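Local coordinates for protein PTS system, IIA component (Enterococcus faecalis, PDB 3BED) that probably passes phosphoryl groups toward sugar uptake as the IIA component of a mannose/sorbose-type phosphotransferase system, at residues L8-H13 / A34-M39; P63-A68 / R90-L95. All coordinates share one frame; numbering follows the deposited sequence. Where two conformers were deposited one is given.

Contact 1: residues L8-H13 / A34-M39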
loop_
_atom_site.group_PDB
_atom_site.type_symbol
_atom_site.label_atom_id
_atom_site.label_comp_id
_atom_site.label_asym_id
_atom_site.label_seq_id
_atom_site.Cartn_x
_atom_site.Cartn_y
_atom_site.Cartn_z
ATOM N N LEU A 8 2.811 -16.959 1.505
ATOM C CA LEU A 8 2.386 -15.600 1.092
ATOM C C LEU A 8 2.912 -15.244 -0.276
ATOM O O LEU A 8 4.068 -15.583 -0.650
ATOM C CB LEU A 8 2.849 -14.543 2.091
ATOM C CG LEU A 8 2.355 -14.707 3.517
ATOM C CD1 LEU A 8 3.000 -13.598 4.351
ATOM C CD2 LEU A 8 0.839 -14.655 3.614
ATOM N N ILE A 9 2.064 -14.541 -1.027
ATOM C CA ILE A 9 2.441 -14.037 -2.348
ATOM C C ILE A 9 1.932 -12.601 -2.371
ATOM O O ILE A 9 0.748 -12.372 -2.125
ATOM C CB ILE A 9 1.786 -14.831 -3.483
ATOM C CG1 ILE A 9 2.150 -16.332 -3.391
ATOM C CG2 ILE A 9 2.231 -14.212 -4.859
ATOM C CD1 ILE A 9 1.463 -17.221 -4.408
ATOM N N LEU A 10 2.785 -11.657 -2.722
ATOM C CA LEU A 10 2.289 -10.263 -2.931
ATOM C C LEU A 10 2.340 -9.989 -4.410
ATOM O O LEU A 10 3.331 -10.289 -5.052
ATOM C CB LEU A 10 3.173 -9.235 -2.175
ATOM C CG LEU A 10 3.504 -9.480 -0.685
ATOM C CD1 LEU A 10 4.218 -8.274 -0.122
ATOM C CD2 LEU A 10 2.248 -9.784 0.105
HETATM N N MSE A 11 1.277 -9.388 -4.945
HETATM C CA MSE A 11 1.170 -9.179 -6.385
HETATM C C MSE A 11 0.747 -7.776 -6.653
HETATM O O MSE A 11 -0.164 -7.246 -5.994
HETATM C CB MSE A 11 0.092 -10.098 -7.006
HETATM C CG MSE A 11 0.359 -11.551 -6.817
HETATM SE SE MSE A 11 -0.905 -12.632 -7.873
HETATM C CE MSE A 11 -0.378 -12.219 -9.595
ATOM N N SER A 12 1.378 -7.181 -7.672
ATOM C CA SER A 12 0.961 -5.818 -8.023
ATOM C C SER A 12 1.251 -5.441 -9.442
ATOM O O SER A 12 2.070 -6.098 -10.110
ATOM C CB SER A 12 1.665 -4.750 -7.144
ATOM O OG SER A 12 3.056 -4.618 -7.429
ATOM N N HIS A 13 0.602 -4.353 -9.893
ATOM C CA HIS A 13 1.144 -3.606 -11.027
ATOM C C HIS A 13 2.536 -3.146 -10.639
ATOM O O HIS A 13 2.720 -2.639 -9.522
ATOM C CB HIS A 13 0.320 -2.339 -11.293
ATOM C CG HIS A 13 -1.103 -2.607 -11.660
ATOM N ND1 HIS A 13 -2.044 -3.016 -10.732
ATOM C CD2 HIS A 13 -1.746 -2.549 -12.854
ATOM C CE1 HIS A 13 -3.218 -3.150 -11.333
ATOM N NE2 HIS A 13 -3.067 -2.875 -12.620
ATOM N N ALA A 34 7.781 -13.762 1.249
ATOM C CA ALA A 34 6.671 -13.890 0.311
ATOM C C ALA A 34 7.243 -14.015 -1.064
ATOM O O ALA A 34 8.342 -13.478 -1.347
ATOM C CB ALA A 34 5.705 -12.678 0.389
ATOM N N ALA A 35 6.558 -14.768 -1.913
ATOM C CA ALA A 35 6.860 -14.696 -3.349
ATOM C C ALA A 35 6.234 -13.412 -3.869
ATOM O O ALA A 35 5.370 -12.835 -3.215
ATOM C CB ALA A 35 6.286 -15.904 -4.068
ATOM N N ILE A 36 6.728 -12.949 -5.013
ATOM C CA ILE A 36 6.247 -11.675 -5.570
ATOM C C ILE A 36 5.901 -11.873 -7.019
ATOM O O ILE A 36 6.641 -12.541 -7.748
ATOM C CB ILE A 36 7.392 -10.595 -5.515
ATOM C CG1 ILE A 36 7.838 -10.315 -4.060
ATOM C CG2 ILE A 36 6.982 -9.343 -6.221
ATOM C CD1 ILE A 36 6.705 -9.736 -3.142
ATOM N N VAL A 37 4.784 -11.291 -7.451
ATOM C CA VAL A 37 4.514 -11.072 -8.896
ATOM C C VAL A 37 4.449 -9.574 -9.157
ATOM O O VAL A 37 3.607 -8.857 -8.562
ATOM C CB VAL A 37 3.199 -11.696 -9.361
ATOM C CG1 VAL A 37 2.940 -11.380 -10.869
ATOM C CG2 VAL A 37 3.203 -13.198 -9.079
ATOM N N SER A 38 5.353 -9.136 -10.022
ATOM C CA SER A 38 5.469 -7.752 -10.464
ATOM C C SER A 38 5.020 -7.705 -11.912
ATOM O O SER A 38 5.748 -8.188 -12.823
ATOM C CB SER A 38 6.936 -7.324 -10.380
ATOM O OG SER A 38 7.326 -7.248 -9.008
HETATM N N MSE A 39 3.804 -7.214 -12.153
HETATM C CA MSE A 39 3.310 -7.178 -13.533
HETATM C C MSE A 39 3.833 -5.929 -14.216
HETATM O O MSE A 39 3.458 -4.812 -13.877
HETATM C CB MSE A 39 1.772 -7.169 -13.590
HETATM C CG MSE A 39 1.287 -7.144 -15.044
HETATM SE SE MSE A 39 -0.648 -6.992 -15.165
HETATM C CE MSE A 39 -0.762 -5.193 -14.696
HETATM O O HOH W 1 5.936 -6.073 -7.313
#
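Met11 and Val37 stand side by side on one face of two neighbouring parallel strands, pointing the same way. The Met11 chain, a selenomethionine, bends at its third torsion (67°) so that the terminal CE curls over the isopropyl group, 3.6 Å from Val37 CB. His13 and Met39 make a similar pair further along. Met39, also selenomethionine, leaves with CG anti to its backbone N and turns only at chi3 (74°), which puts its CE methyl 3.4 Å from His13 CD2. On the reverse face, Ile36 crosses Leu10 obliquely; its second torsion of -62° swings CD1 back to lie 3.7 Å from Leu10 CB. Ala34 CB fits beside them, 4.0 Å from Leu10 CG. Ser12 OG donates to His13 O from above the carbonyl plane, and a water bridges it to Ser38 OG. Between the two faces runs a regular parallel ladder, in which Leu10 N reaches Ala35 O at 2.9 Å and Met39 N meets Ser12 O almost straight. The pair belongs to the beta-alpha-beta unit of strand 7-13, helix 16-28 and strand 35-39. Leu21 of that helix packs on Leu10, Ala34 and Ile36, whereas Ile55 of helix 44-59 lies on Ile9 and Val37. Helix 74-82 meets Met11, His13 and Met39, and strand 64-68 pairs with the other edge of 8-13.

Contact 2: residues P63-A68 / R90-L95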
loop_
_atom_site.group_PDB
_atom_site.type_symbol
_atom_site.label_atom_id
_atom_site.label_comp_id
_atom_site.label_asym_id
_atom_site.label_seq_id
_atom_site.Cartn_x
_atom_site.Cartn_y
_atom_site.Cartn_z
ATOM N N PRO A 63 -1.743 -24.441 1.553
ATOM C CA PRO A 63 -2.468 -23.195 1.881
ATOM C C PRO A 63 -1.633 -21.963 1.563
ATOM O O PRO A 63 -0.443 -21.885 1.911
ATOM C CB PRO A 63 -2.719 -23.320 3.389
ATOM C CG PRO A 63 -2.827 -24.820 3.586
ATOM C CD PRO A 63 -1.755 -25.390 2.698
ATOM N N THR A 64 -2.246 -21.056 0.807
ATOM C CA THR A 64 -1.544 -19.903 0.256
ATOM C C THR A 64 -2.433 -18.685 0.244
ATOM O O THR A 64 -3.622 -18.803 -0.049
ATOM C CB THR A 64 -1.123 -20.204 -1.190
ATOM O OG1 THR A 64 -0.183 -21.301 -1.195
ATOM C CG2 THR A 64 -0.456 -18.967 -1.810
ATOM N N LEU A 65 -1.882 -17.510 0.574
ATOM C CA LEU A 65 -2.648 -16.272 0.475
ATOM C C LEU A 65 -1.935 -15.315 -0.446
ATOM O O LEU A 65 -0.731 -15.051 -0.284
ATOM C CB LEU A 65 -2.747 -15.646 1.847
ATOM C CG LEU A 65 -3.569 -14.390 2.014
ATOM C CD1 LEU A 65 -4.930 -14.495 1.375
ATOM C CD2 LEU A 65 -3.723 -14.166 3.503
ATOM N N VAL A 66 -2.685 -14.799 -1.405
ATOM C CA VAL A 66 -2.198 -13.723 -2.264
ATOM C C VAL A 66 -2.723 -12.422 -1.665
ATOM O O VAL A 66 -3.923 -12.301 -1.366
ATOM C CB VAL A 66 -2.767 -13.818 -3.709
ATOM C CG1 VAL A 66 -2.442 -12.550 -4.491
ATOM C CG2 VAL A 66 -2.138 -15.021 -4.441
ATOM N N LEU A 67 -1.832 -11.457 -1.480
ATOM C CA LEU A 67 -2.238 -10.078 -1.138
ATOM C C LEU A 67 -2.032 -9.293 -2.411
ATOM O O LEU A 67 -0.876 -9.136 -2.852
ATOM C CB LEU A 67 -1.352 -9.505 -0.046
ATOM C CG LEU A 67 -1.376 -10.294 1.275
ATOM C CD1 LEU A 67 -0.697 -9.529 2.398
ATOM C CD2 LEU A 67 -2.818 -10.730 1.665
ATOM N N ALA A 68 -3.131 -8.830 -3.018
ATOM C CA ALA A 68 -3.044 -8.152 -4.346
ATOM C C ALA A 68 -3.224 -6.670 -4.155
ATOM O O ALA A 68 -3.994 -6.225 -3.247
ATOM C CB ALA A 68 -4.200 -8.681 -5.273
ATOM N N ARG A 90 -6.251 -18.389 -1.228
ATOM C CA ARG A 90 -7.188 -17.284 -1.043
ATOM C C ARG A 90 -6.524 -15.985 -1.511
ATOM O O ARG A 90 -5.297 -15.931 -1.664
ATOM C CB ARG A 90 -7.647 -17.158 0.421
ATOM C CG ARG A 90 -8.234 -18.462 1.039
ATOM C CD ARG A 90 -9.687 -18.728 0.565
ATOM N NE ARG A 90 -10.221 -19.953 1.163
ATOM C CZ ARG A 90 -9.910 -21.204 0.806
ATOM N NH1 ARG A 90 -9.112 -21.464 -0.233
ATOM N NH2 ARG A 90 -10.440 -22.222 1.507
ATOM N N VAL A 91 -7.347 -14.954 -1.683
ATOM C CA VAL A 91 -6.898 -13.670 -2.216
ATOM C C VAL A 91 -7.542 -12.555 -1.427
ATOM O O VAL A 91 -8.749 -12.557 -1.226
ATOM C CB VAL A 91 -7.311 -13.512 -3.704
ATOM C CG1 VAL A 91 -6.849 -12.153 -4.261
ATOM C CG2 VAL A 91 -6.732 -14.669 -4.566
ATOM N N VAL A 92 -6.716 -11.603 -0.973
ATOM C CA VAL A 92 -7.193 -10.355 -0.387
ATOM C C VAL A 92 -6.624 -9.200 -1.215
ATOM O O VAL A 92 -5.415 -9.167 -1.510
ATOM C CB VAL A 92 -6.734 -10.220 1.074
ATOM C CG1 VAL A 92 -7.226 -8.918 1.690
ATOM C CG2 VAL A 92 -7.229 -11.444 1.894
ATOM N N ALA A 93 -7.501 -8.261 -1.566
ATOM C CA ALA A 93 -7.064 -7.073 -2.338
ATOM C C ALA A 93 -6.909 -5.859 -1.411
ATOM O O ALA A 93 -7.395 -5.895 -0.272
ATOM C CB ALA A 93 -8.102 -6.752 -3.444
ATOM N N GLY A 94 -6.234 -4.799 -1.902
ATOM C CA GLY A 94 -6.080 -3.565 -1.154
ATOM C C GLY A 94 -4.777 -3.499 -0.361
ATOM O O GLY A 94 -4.687 -2.734 0.592
ATOM N N LEU A 95 -3.750 -4.259 -0.781
ATOM C CA LEU A 95 -2.485 -4.341 -0.029
ATOM C C LEU A 95 -1.995 -3.009 0.479
ATOM O O LEU A 95 -1.811 -2.078 -0.304
ATOM C CB LEU A 95 -1.402 -4.878 -0.982
ATOM C CG LEU A 95 0.053 -4.998 -0.528
ATOM C CD1 LEU A 95 0.205 -5.883 0.699
ATOM C CD2 LEU A 95 0.973 -5.517 -1.698
#
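The peptide group joining Arg90 to Val91 is the flat unit to look at first. Leu65, with CG anti to its backbone N (chi1 -176°), lays its CD1 methyl over one face of that peptide, 3.4 Å from Arg90 O. Slightly to the other side of the plane, Val66 CB comes within 3.9 Å of the same oxygen. In the carbonyl plane, Arg90 O takes the N-H of Val66 at 2.9 Å, a nearly straight bond. Arg90's guanidinium turns away from the ladder to a salt bridge from NE to Asp112, while NH1 bonds Pro87 O. The same CD1 of Leu65 touches Val92 CG2 at 3.9 Å. Leu67 points the same way as Val92 beside it, its CD2 4.0 Å from Val92 CB, and Leu95 crosses Leu67 at about a right angle, with CD1 4.0 Å from Leu67 CB. Val66 and Val91 pair on the opposite face. Past the hydrogen bond from Ala68 N to Val92 O, the chain at 93-95 turns: Leu95 N bonds Ala68 O at 3.2 Å from above the carbonyl plane, and Gly94 N adds a weak bond. Gly94, with phi at +95°, makes this turn without a CB, which would lie against the preceding carbonyl oxygen. Leu114 and Leu118 of helix 111-124 pack on Leu65, and Thr119 on Val92; Ala79 and Cys76 of helix 74-82 cover the Val66, Val91 and Ala68 face. Strand 7-13 flanks 64-68; Thr128 and Ile129 of the second subunit pack on Val92 and Ala93, where its antiparallel strand continues the sheet.

Both contacts are parallel strand pairs of one four-strand sheet, ordered 35-39, 7-13, 64-68, 89-93, and they meet in its middle. Ile9 O accepts from Leu67 N at 2.8 Å, and Leu10 CD2 packs against Leu67 CB at 3.6 Å. Each contact takes in one outermost strand of the chain's sheet. Contact 1 is only partly buried and mixes polar groups and water with its aliphatic packing; a backbone oxygen of His13 bonds Ser23 OG of the second subunit. Contact 2 lies nearer the centre of the chain and is almost wholly buried, its pairings chiefly aliphatic. Helix 74-82 packs on both.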